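Local coordinates for SCO1 protein (PDB 2B7K) that is required for the accumulation of cytochrome c oxidase subunits 1 and 2 in yeast mitochondria and is thought to move or insert copper for that enzyme, at residues S44-G49 against Y149-E154; Y75-Q80 against K173-V178; L79-I84 against P105-L110; S145-L150 against V158-R163. All blocks are in the same frame, centred on the assembly; numbering follows the deposited sequence.

The copper-chaperone domain of Sco1, a member of the thioredoxin clan, shows how one sheet can be held by different means at different places. Contacts 1 and 3 are core: each pairs buried strands, antiparallel in contact 1 and parallel in contact 3, and strands 44-49 and 80-85 are neighbours that join the two. Contact 4 takes strand 148-151 from contact 1 and adds the hairpin strand 157-161, where burial gives way to partial exposure. Contact 2 differs in kind. There the connection between helix 56-75 and strand 80-85 meets helix 169-180 through apolar groups alone, without a hydrogen bond across, whereas contacts 1, 3 and 4 combine backbone bonds with side-chain packing.

Contact 1. Residues S44-G49 against Y149-E154; sequences SIIYFG and YLMDPE
Ile46 and Tyr149 form a hydrogen-bonded antiparallel pair, paired backbones here setting up a packed flank. Ile46 N donates to Tyr149 O and Tyr149 N to Ile46 O, both at 2.8 Å; Ser44 and Met151 pair likewise. On the tight face the Tyr149 ring leaves with CG anti to the carbonyl carbon (chi1 -54°), its CD1 3.4 Å from Ile46 O at the ring edge. Phe48 turns its edge to the face of Tyr149 in an offset edge-to-face pair, planes at 89°, with Phe48 CD2 3.8 Å from Tyr149 CE1. An alanine in place of Tyr149 would probably open a gap beside Phe48, whose ring would lose its aromatic mate. The Tyr149 side chain lies about 7 Å from that of His144, a probable copper ligand. On the other face Leu150 CD1 lies against the backbone, 3.4 Å from Ser44 O, while its contact with Ile45 CB is a looser 4.3 Å. Looser still, the chain turns at partly exposed Pro153 and Glu154, buried Asp152 OD1 accepting from Glu154 N (an Asx turn) and Gln156 N. Strand 80-85 bonds the far side of strand 44-49, Leu64 of helix 56-75 packs on Ile45, and Tyr124 touches Ile46, Phe48 and Met151.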
loop_
_atom_site.group_PDB
_atom_site.type_symbol
_atom_site.label_atom_id
_atom_site.label_comp_id
_atom_site.label_asym_id
_atom_site.label_seq_id
_atom_site.Cartn_x
_atom_site.Cartn_y
_atom_site.Cartn_z
ATOM N N SER A 44 -2.823 -3.668 6.783
ATOM C CA SER A 44 -1.894 -3.233 5.760
ATOM C C SER A 44 -2.542 -2.158 4.913
ATOM O O SER A 44 -3.756 -2.133 4.755
ATOM C CB SER A 44 -1.505 -4.421 4.871
ATOM O OG SER A 44 -0.952 -5.481 5.640
ATOM N N ILE A 45 -1.726 -1.257 4.384
ATOM C CA ILE A 45 -2.241 -0.217 3.515
ATOM C C ILE A 45 -1.373 -0.282 2.260
ATOM O O ILE A 45 -0.151 -0.143 2.314
ATOM C CB ILE A 45 -2.204 1.173 4.205
ATOM C CG1 ILE A 45 -2.875 2.200 3.291
ATOM C CG2 ILE A 45 -0.769 1.559 4.573
ATOM C CD1 ILE A 45 -3.329 3.472 4.006
ATOM N N ILE A 46 -2.024 -0.537 1.134
ATOM C CA ILE A 46 -1.341 -0.701 -0.139
ATOM C C ILE A 46 -1.555 0.436 -1.121
ATOM O O ILE A 46 -2.668 0.933 -1.286
ATOM C CB ILE A 46 -1.802 -2.006 -0.811
ATOM C CG1 ILE A 46 -1.569 -3.178 0.146
ATOM C CG2 ILE A 46 -1.062 -2.215 -2.126
ATOM C CD1 ILE A 46 -2.198 -4.478 -0.320
ATOM N N TYR A 47 -0.475 0.842 -1.774
ATOM C CA TYR A 47 -0.555 1.901 -2.770
ATOM C C TYR A 47 0.160 1.427 -4.022
ATOM O O TYR A 47 1.302 0.976 -3.951
ATOM C CB TYR A 47 0.108 3.188 -2.266
ATOM C CG TYR A 47 0.106 4.296 -3.303
ATOM C CD1 TYR A 47 -1.087 4.894 -3.709
ATOM C CD2 TYR A 47 1.289 4.708 -3.913
ATOM C CE1 TYR A 47 -1.103 5.875 -4.706
ATOM C CE2 TYR A 47 1.288 5.684 -4.912
ATOM C CZ TYR A 47 0.088 6.261 -5.305
ATOM O OH TYR A 47 0.084 7.206 -6.315
ATOM N N PHE A 48 -0.522 1.525 -5.159
ATOM C CA PHE A 48 0.042 1.132 -6.447
ATOM C C PHE A 48 0.517 2.398 -7.168
ATOM O O PHE A 48 -0.212 3.383 -7.238
ATOM C CB PHE A 48 -1.024 0.442 -7.314
ATOM C CG PHE A 48 -1.330 -0.967 -6.907
ATOM C CD1 PHE A 48 -0.715 -2.041 -7.550
ATOM C CD2 PHE A 48 -2.238 -1.229 -5.888
ATOM C CE1 PHE A 48 -1.000 -3.359 -7.185
ATOM C CE2 PHE A 48 -2.532 -2.544 -5.510
ATOM C CZ PHE A 48 -1.910 -3.613 -6.162
ATOM N N GLY A 49 1.741 2.374 -7.682
ATOM C CA GLY A 49 2.273 3.519 -8.409
ATOM C C GLY A 49 3.578 3.113 -9.070
ATOM O O GLY A 49 3.818 1.924 -9.263
ATOM N N TYR A 149 -5.331 1.077 -0.488
ATOM C CA TYR A 149 -6.194 -0.052 -0.157
ATOM C C TYR A 149 -5.876 -0.554 1.242
ATOM O O TYR A 149 -4.755 -0.994 1.514
ATOM C CB TYR A 149 -6.004 -1.188 -1.176
ATOM C CG TYR A 149 -6.202 -0.739 -2.610
ATOM C CD1 TYR A 149 -5.215 -0.017 -3.276
ATOM C CD2 TYR A 149 -7.398 -0.993 -3.280
ATOM C CE1 TYR A 149 -5.417 0.451 -4.581
ATOM C CE2 TYR A 149 -7.610 -0.534 -4.578
ATOM C CZ TYR A 149 -6.618 0.188 -5.220
ATOM O OH TYR A 149 -6.838 0.668 -6.491
ATOM N N LEU A 150 -6.861 -0.474 2.131
ATOM C CA LEU A 150 -6.690 -0.918 3.509
ATOM C C LEU A 150 -7.142 -2.368 3.626
ATOM O O LEU A 150 -8.288 -2.684 3.312
ATOM C CB LEU A 150 -7.516 -0.041 4.452
ATOM C CG LEU A 150 -7.287 -0.274 5.950
ATOM C CD1 LEU A 150 -5.840 0.044 6.306
ATOM C CD2 LEU A 150 -8.233 0.601 6.749
ATOM N N MET A 151 -6.242 -3.242 4.077
ATOM C CA MET A 151 -6.554 -4.665 4.211
ATOM C C MET A 151 -6.475 -5.057 5.684
ATOM O O MET A 151 -5.519 -4.693 6.368
ATOM C CB MET A 151 -5.553 -5.502 3.408
ATOM C CG MET A 151 -5.263 -4.977 2.000
ATOM S SD MET A 151 -6.709 -4.909 0.910
ATOM C CE MET A 151 -6.838 -6.620 0.408
ATOM N N ASP A 152 -7.470 -5.800 6.172
ATOM C CA ASP A 152 -7.475 -6.197 7.577
ATOM C C ASP A 152 -6.578 -7.398 7.889
ATOM O O ASP A 152 -6.006 -8.013 6.986
ATOM C CB ASP A 152 -8.915 -6.449 8.068
ATOM C CG ASP A 152 -9.557 -7.684 7.455
ATOM O OD1 ASP A 152 -8.837 -8.598 7.002
ATOM O OD2 ASP A 152 -10.805 -7.747 7.453
ATOM N N PRO A 153 -6.430 -7.738 9.183
ATOM C CA PRO A 153 -5.594 -8.865 9.615
ATOM C C PRO A 153 -5.925 -10.220 8.999
ATOM O O PRO A 153 -5.152 -11.166 9.131
ATOM C CB PRO A 153 -5.766 -8.856 11.132
ATOM C CG PRO A 153 -5.899 -7.396 11.423
ATOM C CD PRO A 153 -6.870 -6.950 10.347
ATOM N N GLU A 154 -7.072 -10.320 8.337
ATOM C CA GLU A 154 -7.451 -11.571 7.689
ATOM C C GLU A 154 -7.187 -11.466 6.190
ATOM O O GLU A 154 -7.569 -12.342 5.416
ATOM C CB GLU A 154 -8.928 -11.890 7.956
ATOM C CG GLU A 154 -9.219 -12.171 9.425
ATOM C CD GLU A 154 -10.688 -12.423 9.709
ATOM O OE1 GLU A 154 -11.032 -12.643 10.888
ATOM O OE2 GLU A 154 -11.499 -12.402 8.758
#

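Contact 2. Residues Y75-Q80 against K173-V178; sequences YGITLQ and KIVEHV
Val175 sets a methyl squarely on the ring of Tyr75, part of a connection between helix 56-75 and strand 80-85 fastened to helix 169-180 by apolar contacts alone. Its CG2 lies over the middle of one face, 3.8 Å from the centroid of the Tyr75 ring and 8° off the normal, a CH-pi contact, while Val175 CG1 reaches Tyr75 CD2 at 4.0 Å. Next along, Ile77 and Val178 reach toward each other tip to tip, Ile77 CD1 coming to 3.9 Å from Val178 CB. That same CD1 also rests 4.0 Å from Val175 CA, so the tip touches both valines. Deeper in, Leu79 CD1 meets Ile174 CG2 at 4.1 Å.

What positions this first shell is backbone. Gly76, with a positive phi of 62°, is the first residue to leave the helical path, and Ile77 and Leu79 then both point at the helix. On the other side, Ile174, Val175 and Val178 share one flank of a helical turn, which the bond from Val178 N to Ile174 O helps to hold. Leu71 of helix 56-75 touches Leu79, Ile174 and Val175, and Ile45 of strand 44-49 adjoins Leu79 and Ile174, so helix 169-180 is seated against both elements.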
loop_
_atom_site.group_PDB
_atom_site.type_symbol
_atom_site.label_atom_id
_atom_site.label_comp_id
_atom_site.label_asym_id
_atom_site.label_seq_id
_atom_site.Cartn_x
_atom_site.Cartn_y
_atom_site.Cartn_z
ATOM N N TYR A 75 -2.289 7.561 18.131
ATOM C CA TYR A 75 -3.163 6.433 18.437
ATOM C C TYR A 75 -2.445 5.119 18.719
ATOM O O TYR A 75 -3.084 4.116 19.036
ATOM C CB TYR A 75 -4.170 6.236 17.297
ATOM C CG TYR A 75 -4.976 7.474 16.992
ATOM C CD1 TYR A 75 -4.496 8.445 16.113
ATOM C CD2 TYR A 75 -6.197 7.704 17.624
ATOM C CE1 TYR A 75 -5.211 9.618 15.872
ATOM C CE2 TYR A 75 -6.921 8.874 17.393
ATOM C CZ TYR A 75 -6.424 9.827 16.517
ATOM O OH TYR A 75 -7.134 10.988 16.292
ATOM N N GLY A 76 -1.121 5.124 18.608
ATOM C CA GLY A 76 -0.358 3.914 18.853
ATOM C C GLY A 76 -0.717 2.810 17.878
ATOM O O GLY A 76 -0.673 1.623 18.215
ATOM N N ILE A 77 -1.087 3.204 16.664
ATOM C CA ILE A 77 -1.453 2.253 15.624
ATOM C C ILE A 77 -0.291 2.112 14.656
ATOM O O ILE A 77 0.271 3.112 14.209
ATOM C CB ILE A 77 -2.701 2.733 14.834
ATOM C CG1 ILE A 77 -3.951 2.607 15.708
ATOM C CG2 ILE A 77 -2.853 1.930 13.543
ATOM C CD1 ILE A 77 -5.217 3.165 15.061
ATOM N N THR A 78 0.065 0.872 14.340
ATOM C CA THR A 78 1.153 0.600 13.405
ATOM C C THR A 78 0.624 -0.212 12.222
ATOM O O THR A 78 0.128 -1.325 12.395
ATOM C CB THR A 78 2.284 -0.211 14.076
ATOM O OG1 THR A 78 2.785 0.507 15.209
ATOM C CG2 THR A 78 3.422 -0.451 13.091
ATOM N N LEU A 79 0.721 0.348 11.023
ATOM C CA LEU A 79 0.258 -0.349 9.830
ATOM C C LEU A 79 1.438 -0.946 9.071
ATOM O O LEU A 79 2.599 -0.649 9.367
ATOM C CB LEU A 79 -0.475 0.611 8.888
ATOM C CG LEU A 79 -1.657 1.439 9.393
ATOM C CD1 LEU A 79 -2.120 2.360 8.269
ATOM C CD2 LEU A 79 -2.798 0.533 9.843
ATOM N N GLN A 80 1.124 -1.800 8.100
ATOM C CA GLN A 80 2.127 -2.407 7.229
ATOM C C GLN A 80 1.928 -1.698 5.891
ATOM O O GLN A 80 1.088 -2.104 5.090
ATOM C CB GLN A 80 1.881 -3.913 7.040
ATOM C CG GLN A 80 2.783 -4.515 5.951
ATOM C CD GLN A 80 2.749 -6.032 5.897
ATOM O OE1 GLN A 80 3.787 -6.685 6.017
ATOM N NE2 GLN A 80 1.561 -6.598 5.706
ATOM N N LYS A 173 -10.497 7.792 9.405
ATOM C CA LYS A 173 -11.089 6.611 8.788
ATOM C C LYS A 173 -10.328 5.335 9.127
ATOM O O LYS A 173 -10.927 4.293 9.391
ATOM C CB LYS A 173 -11.144 6.786 7.266
ATOM C CG LYS A 173 -11.945 5.711 6.542
ATOM C CD LYS A 173 -13.418 5.789 6.916
ATOM C CE LYS A 173 -14.264 4.853 6.070
ATOM N NZ LYS A 173 -15.713 4.987 6.393
ATOM N N ILE A 174 -9.001 5.407 9.112
ATOM C CA ILE A 174 -8.195 4.240 9.431
ATOM C C ILE A 174 -8.383 3.852 10.900
ATOM O O ILE A 174 -8.578 2.680 11.217
ATOM C CB ILE A 174 -6.705 4.519 9.118
ATOM C CG1 ILE A 174 -6.545 4.707 7.606
ATOM C CG2 ILE A 174 -5.831 3.378 9.615
ATOM C CD1 ILE A 174 -5.169 5.160 7.170
ATOM N N VAL A 175 -8.345 4.838 11.791
ATOM C CA VAL A 175 -8.527 4.573 13.215
ATOM C C VAL A 175 -9.842 3.831 13.453
ATOM O O VAL A 175 -9.883 2.839 14.178
ATOM C CB VAL A 175 -8.525 5.889 14.024
ATOM C CG1 VAL A 175 -8.837 5.605 15.497
ATOM C CG2 VAL A 175 -7.162 6.570 13.892
ATOM N N GLU A 176 -10.908 4.314 12.827
ATOM C CA GLU A 176 -12.235 3.709 12.951
ATOM C C GLU A 176 -12.196 2.210 12.639
ATOM O O GLU A 176 -12.737 1.390 13.387
ATOM C CB GLU A 176 -13.204 4.425 12.002
ATOM C CG GLU A 176 -14.649 3.964 12.088
ATOM C CD GLU A 176 -15.566 4.752 11.165
ATOM O OE1 GLU A 176 -16.785 4.480 11.159
ATOM O OE2 GLU A 176 -15.070 5.646 10.446
ATOM N N HIS A 177 -11.548 1.855 11.535
ATOM C CA HIS A 177 -11.431 0.459 11.118
ATOM C C HIS A 177 -10.591 -0.392 12.062
ATOM O O HIS A 177 -10.959 -1.517 12.393
ATOM C CB HIS A 177 -10.824 0.379 9.716
ATOM C CG HIS A 177 -11.800 0.656 8.618
ATOM N ND1 HIS A 177 -12.833 -0.202 8.309
ATOM C CD2 HIS A 177 -11.910 1.700 7.764
ATOM C CE1 HIS A 177 -13.538 0.301 7.312
ATOM N NE2 HIS A 177 -12.999 1.455 6.962
ATOM N N VAL A 178 -9.448 0.140 12.480
ATOM C CA VAL A 178 -8.554 -0.594 13.361
ATOM C C VAL A 178 -9.148 -0.842 14.741
ATOM O O VAL A 178 -9.105 -1.968 15.248
ATOM C CB VAL A 178 -7.208 0.151 13.520
ATOM C CG1 VAL A 178 -6.305 -0.583 14.496
ATOM C CG2 VAL A 178 -6.531 0.270 12.167
#

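Contact 3. Residues L79-I84 against P105-L110; sequences LQPLFI and PSILGL
Leu82 and Leu108 lie side by side and point the same way, although their first torsions differ: CG is anti to the carbonyl carbon in Leu82 (chi1 -56°) but anti to the backbone N in Leu108 (chi1 -178°). Leu82 CD2 comes to 4.0 Å from Leu108 CB. On the opposite face Phe83 CB meets Ile107 CG2 at 3.8 Å while the ring leads away, the side chain lying about 5 Å from that of Cys57, a probable copper ligand.

The pairing beneath is parallel. Leu108 N donates to Pro81 O, Phe83 N to Leu108 O at 2.9 Å, and Leu110 N to Phe83 O at 2.8 Å. Pro81 O is gripped twice, since a water also donates to it at 2.9 Å and to Ser106 O at 3.0 Å, tying strand 80-85 to the loop that leads into strand 108-111. Pro81 CG closes to 3.2 Å on Ser106 O.

Strands 80-85 and 108-111 are joined through helix 93-100 in a beta-alpha-beta crossover. Phe34 of strand 33-35 packs against Leu82, Leu108 and Leu110, whereas Leu61, Leu64 and Leu68 of helix 56-75 meet Phe83, Ile107 and Pro81 on the other face; strand 44-49 continues the sheet beside 80-85.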
loop_
_atom_site.group_PDB
_atom_site.type_symbol
_atom_site.label_atom_id
_atom_site.label_comp_id
_atom_site.label_asym_id
_atom_site.label_seq_id
_atom_site.Cartn_x
_atom_site.Cartn_y
_atom_site.Cartn_z
ATOM N N LEU A 79 0.721 0.348 11.023
ATOM C CA LEU A 79 0.258 -0.349 9.830
ATOM C C LEU A 79 1.438 -0.946 9.071
ATOM O O LEU A 79 2.599 -0.649 9.367
ATOM C CB LEU A 79 -0.475 0.611 8.888
ATOM C CG LEU A 79 -1.657 1.439 9.393
ATOM C CD1 LEU A 79 -2.120 2.360 8.269
ATOM C CD2 LEU A 79 -2.798 0.533 9.843
ATOM N N GLN A 80 1.124 -1.800 8.100
ATOM C CA GLN A 80 2.127 -2.407 7.229
ATOM C C GLN A 80 1.928 -1.698 5.891
ATOM O O GLN A 80 1.088 -2.104 5.090
ATOM C CB GLN A 80 1.881 -3.913 7.040
ATOM C CG GLN A 80 2.783 -4.515 5.951
ATOM C CD GLN A 80 2.749 -6.032 5.897
ATOM O OE1 GLN A 80 3.787 -6.685 6.017
ATOM N NE2 GLN A 80 1.561 -6.598 5.706
ATOM N N PRO A 81 2.682 -0.617 5.645
ATOM C CA PRO A 81 2.557 0.130 4.390
ATOM C C PRO A 81 3.333 -0.526 3.265
ATOM O O PRO A 81 4.515 -0.851 3.415
ATOM C CB PRO A 81 3.093 1.510 4.757
ATOM C CG PRO A 81 4.154 1.194 5.749
ATOM C CD PRO A 81 3.592 0.065 6.583
ATOM N N LEU A 82 2.660 -0.712 2.133
ATOM C CA LEU A 82 3.270 -1.366 0.983
ATOM C C LEU A 82 3.119 -0.535 -0.279
ATOM O O LEU A 82 2.028 -0.052 -0.580
ATOM C CB LEU A 82 2.611 -2.734 0.756
ATOM C CG LEU A 82 2.636 -3.682 1.958
ATOM C CD1 LEU A 82 1.725 -4.880 1.702
ATOM C CD2 LEU A 82 4.069 -4.130 2.206
ATOM N N PHE A 83 4.224 -0.361 -1.000
ATOM C CA PHE A 83 4.223 0.367 -2.264
ATOM C C PHE A 83 4.459 -0.674 -3.351
ATOM O O PHE A 83 5.538 -1.251 -3.438
ATOM C CB PHE A 83 5.346 1.403 -2.307
ATOM C CG PHE A 83 5.438 2.143 -3.621
ATOM C CD1 PHE A 83 6.593 2.071 -4.393
ATOM C CD2 PHE A 83 4.375 2.915 -4.078
ATOM C CE1 PHE A 83 6.686 2.765 -5.614
ATOM C CE2 PHE A 83 4.454 3.611 -5.291
ATOM C CZ PHE A 83 5.609 3.537 -6.059
ATOM N N ILE A 84 3.446 -0.929 -4.167
ATOM C CA ILE A 84 3.587 -1.916 -5.229
ATOM C C ILE A 84 3.736 -1.206 -6.564
ATOM O O ILE A 84 2.881 -0.407 -6.950
ATOM C CB ILE A 84 2.365 -2.857 -5.294
ATOM C CG1 ILE A 84 2.172 -3.552 -3.941
ATOM C CG2 ILE A 84 2.580 -3.909 -6.380
ATOM C CD1 ILE A 84 1.039 -4.568 -3.926
ATOM N N PRO A 105 10.230 5.667 6.206
ATOM C CA PRO A 105 11.035 4.441 6.289
ATOM C C PRO A 105 10.267 3.127 6.430
ATOM O O PRO A 105 10.806 2.070 6.124
ATOM C CB PRO A 105 11.933 4.693 7.503
ATOM C CG PRO A 105 11.991 6.198 7.597
ATOM C CD PRO A 105 10.572 6.583 7.307
ATOM N N SER A 106 9.027 3.190 6.906
ATOM C CA SER A 106 8.227 1.981 7.089
ATOM C C SER A 106 7.639 1.440 5.791
ATOM O O SER A 106 7.247 0.272 5.716
ATOM C CB SER A 106 7.089 2.234 8.080
ATOM O OG SER A 106 7.586 2.334 9.400
ATOM N N ILE A 107 7.574 2.289 4.775
ATOM C CA ILE A 107 7.022 1.876 3.493
ATOM C C ILE A 107 7.920 0.830 2.839
ATOM O O ILE A 107 9.123 1.031 2.676
ATOM C CB ILE A 107 6.853 3.088 2.550
ATOM C CG1 ILE A 107 5.929 4.129 3.198
ATOM C CG2 ILE A 107 6.259 2.633 1.219
ATOM C CD1 ILE A 107 5.908 5.472 2.472
ATOM N N LEU A 108 7.332 -0.303 2.484
ATOM C CA LEU A 108 8.101 -1.372 1.855
ATOM C C LEU A 108 7.714 -1.488 0.397
ATOM O O LEU A 108 6.535 -1.672 0.074
ATOM C CB LEU A 108 7.835 -2.699 2.560
ATOM C CG LEU A 108 8.597 -3.929 2.049
ATOM C CD1 LEU A 108 10.093 -3.760 2.292
ATOM C CD2 LEU A 108 8.074 -5.169 2.760
ATOM N N GLY A 109 8.708 -1.401 -0.480
ATOM C CA GLY A 109 8.444 -1.507 -1.902
ATOM C C GLY A 109 8.381 -2.954 -2.356
ATOM O O GLY A 109 9.205 -3.777 -1.936
ATOM N N LEU A 110 7.393 -3.271 -3.193
ATOM C CA LEU A 110 7.237 -4.629 -3.721
ATOM C C LEU A 110 7.296 -4.585 -5.237
ATOM O O LEU A 110 6.757 -3.671 -5.860
ATOM C CB LEU A 110 5.889 -5.238 -3.322
ATOM C CG LEU A 110 5.512 -5.335 -1.845
ATOM C CD1 LEU A 110 4.207 -6.118 -1.709
ATOM C CD2 LEU A 110 6.629 -6.027 -1.062
HETATM O O HOH W 1 5.756 -2.318 5.530
#

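Contact 4. Residues S145-L150 against V158-R163; sequences SIFFYL and VDALGR
Phe147 lays its ring beside Gly162, with the carbonyl carbon of Leu161 at the ring edge near its plane. Phe147 CD2 approaches Gly162 CA to 3.7 Å, slanting to the ring, and Ala160 CB comes in similarly. At Phe148 the edge is again what is used: Leu161 O lies near the ring plane, 3.6 Å from Phe148 CD1. The third flat group, the Arg163 guanidinium, is met by Ile146, whose CG2 stands 3.9 Å from Arg163 NE.

Behind these groups runs a hairpin whose two ends differ. Phe148 and Leu161 form a regular hydrogen-bonded pair, Leu161 N giving the shorter bond, 2.8 Å to Phe148 O. At the other end Val158 and Asp159 both stand opposite Leu150 in a classic beta bulge: Leu150 N donates to Asp159 O at 2.8 Å, and Val158 N to Leu150 O at 3.0 Å, both donors lying nearly along the C=O axis. Val158 has CG2 between its backbone N and carbonyl carbon (CG1 at chi1 -68°), and this methyl lies 3.2 Å from Leu150 O and 3.8 Å from Leu150 CG.

Strand 157-161 is outermost in the sheet of this chain. Helix 169-180 covers one face, with His177 on Leu150 and Ile174 on Leu161, while helix 56-75 brings Leu64 to Phe148 and Glu60 to Phe148 and Arg163.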
loop_
_atom_site.group_PDB
_atom_site.type_symbol
_atom_site.label_atom_id
_atom_site.label_comp_id
_atom_site.label_asym_id
_atom_site.label_seq_id
_atom_site.Cartn_x
_atom_site.Cartn_y
_atom_site.Cartn_z
ATOM N N SER A 145 -3.359 5.702 -10.231
ATOM C CA SER A 145 -2.542 5.406 -9.050
ATOM C C SER A 145 -3.042 6.399 -8.008
ATOM O O SER A 145 -2.275 7.221 -7.498
ATOM C CB SER A 145 -1.057 5.662 -9.334
ATOM O OG SER A 145 -0.585 4.831 -10.381
ATOM N N ILE A 146 -4.333 6.312 -7.695
ATOM C CA ILE A 146 -4.944 7.250 -6.770
ATOM C C ILE A 146 -5.587 6.712 -5.490
ATOM O O ILE A 146 -6.024 7.505 -4.661
ATOM C CB ILE A 146 -5.999 8.102 -7.508
ATOM C CG1 ILE A 146 -7.034 7.181 -8.164
ATOM C CG2 ILE A 146 -5.321 8.974 -8.553
ATOM C CD1 ILE A 146 -8.127 7.903 -8.921
ATOM N N PHE A 147 -5.673 5.397 -5.316
ATOM C CA PHE A 147 -6.279 4.871 -4.082
ATOM C C PHE A 147 -5.290 4.165 -3.172
ATOM O O PHE A 147 -4.285 3.632 -3.634
ATOM C CB PHE A 147 -7.377 3.836 -4.367
ATOM C CG PHE A 147 -8.585 4.385 -5.051
ATOM C CD1 PHE A 147 -8.754 4.223 -6.421
ATOM C CD2 PHE A 147 -9.570 5.044 -4.322
ATOM C CE1 PHE A 147 -9.894 4.710 -7.062
ATOM C CE2 PHE A 147 -10.713 5.535 -4.953
ATOM C CZ PHE A 147 -10.876 5.367 -6.323
ATOM N N PHE A 148 -5.598 4.173 -1.876
ATOM C CA PHE A 148 -4.821 3.434 -0.889
ATOM C C PHE A 148 -5.804 2.317 -0.527
ATOM O O PHE A 148 -6.993 2.582 -0.328
ATOM C CB PHE A 148 -4.512 4.265 0.359
ATOM C CG PHE A 148 -3.465 5.319 0.147
ATOM C CD1 PHE A 148 -3.829 6.643 -0.062
ATOM C CD2 PHE A 148 -2.113 4.987 0.167
ATOM C CE1 PHE A 148 -2.855 7.632 -0.243
ATOM C CE2 PHE A 148 -1.135 5.965 -0.014
ATOM C CZ PHE A 148 -1.510 7.289 -0.219
ATOM N N TYR A 149 -5.331 1.077 -0.488
ATOM C CA TYR A 149 -6.194 -0.052 -0.157
ATOM C C TYR A 149 -5.876 -0.554 1.242
ATOM O O TYR A 149 -4.755 -0.994 1.514
ATOM C CB TYR A 149 -6.004 -1.188 -1.176
ATOM C CG TYR A 149 -6.202 -0.739 -2.610
ATOM C CD1 TYR A 149 -5.215 -0.017 -3.276
ATOM C CD2 TYR A 149 -7.398 -0.993 -3.280
ATOM C CE1 TYR A 149 -5.417 0.451 -4.581
ATOM C CE2 TYR A 149 -7.610 -0.534 -4.578
ATOM C CZ TYR A 149 -6.618 0.188 -5.220
ATOM O OH TYR A 149 -6.838 0.668 -6.491
ATOM N N LEU A 150 -6.861 -0.474 2.131
ATOM C CA LEU A 150 -6.690 -0.918 3.509
ATOM C C LEU A 150 -7.142 -2.368 3.626
ATOM O O LEU A 150 -8.288 -2.684 3.312
ATOM C CB LEU A 150 -7.516 -0.041 4.452
ATOM C CG LEU A 150 -7.287 -0.274 5.950
ATOM C CD1 LEU A 150 -5.840 0.044 6.306
ATOM C CD2 LEU A 150 -8.233 0.601 6.749
ATOM N N VAL A 158 -11.071 -3.807 3.251
ATOM C CA VAL A 158 -12.085 -3.178 4.081
ATOM C C VAL A 158 -12.413 -1.760 3.643
ATOM O O VAL A 158 -13.498 -1.260 3.936
ATOM C CB VAL A 158 -11.676 -3.166 5.565
ATOM C CG1 VAL A 158 -11.663 -4.580 6.104
ATOM C CG2 VAL A 158 -10.318 -2.525 5.730
ATOM N N ASP A 159 -11.490 -1.111 2.937
ATOM C CA ASP A 159 -11.747 0.253 2.492
ATOM C C ASP A 159 -10.652 0.820 1.595
ATOM O O ASP A 159 -9.494 0.422 1.679
ATOM C CB ASP A 159 -11.933 1.157 3.716
ATOM C CG ASP A 159 -12.439 2.537 3.356
ATOM O OD1 ASP A 159 -13.451 2.627 2.628
ATOM O OD2 ASP A 159 -11.834 3.532 3.810
ATOM N N ALA A 160 -11.037 1.748 0.726
ATOM C CA ALA A 160 -10.095 2.400 -0.171
ATOM C C ALA A 160 -10.136 3.884 0.142
ATOM O O ALA A 160 -11.210 4.467 0.292
ATOM C CB ALA A 160 -10.484 2.160 -1.618
ATOM N N LEU A 161 -8.971 4.499 0.261
ATOM C CA LEU A 161 -8.931 5.921 0.556
ATOM C C LEU A 161 -8.434 6.660 -0.673
ATOM O O LEU A 161 -7.283 6.500 -1.092
ATOM C CB LEU A 161 -8.025 6.201 1.762
ATOM C CG LEU A 161 -8.473 5.528 3.066
ATOM C CD1 LEU A 161 -7.880 4.133 3.154
ATOM C CD2 LEU A 161 -8.018 6.358 4.258
ATOM N N GLY A 162 -9.331 7.440 -1.264
ATOM C CA GLY A 162 -9.000 8.211 -2.445
ATOM C C GLY A 162 -8.370 9.548 -2.109
ATOM O O GLY A 162 -8.069 9.838 -0.952
ATOM N N ARG A 163 -8.184 10.378 -3.127
ATOM C CA ARG A 163 -7.561 11.670 -2.925
ATOM C C ARG A 163 -8.423 12.660 -2.163
ATOM O O ARG A 163 -7.941 13.705 -1.741
ATOM C CB ARG A 163 -7.139 12.259 -4.266
ATOM C CG ARG A 163 -6.012 11.482 -4.920
ATOM C CD ARG A 163 -5.328 12.312 -5.983
ATOM N NE ARG A 163 -6.160 12.481 -7.166
ATOM C CZ ARG A 163 -5.897 13.345 -8.141
ATOM N NH1 ARG A 163 -6.708 13.430 -9.183
ATOM N NH2 ARG A 163 -4.827 14.129 -8.068
#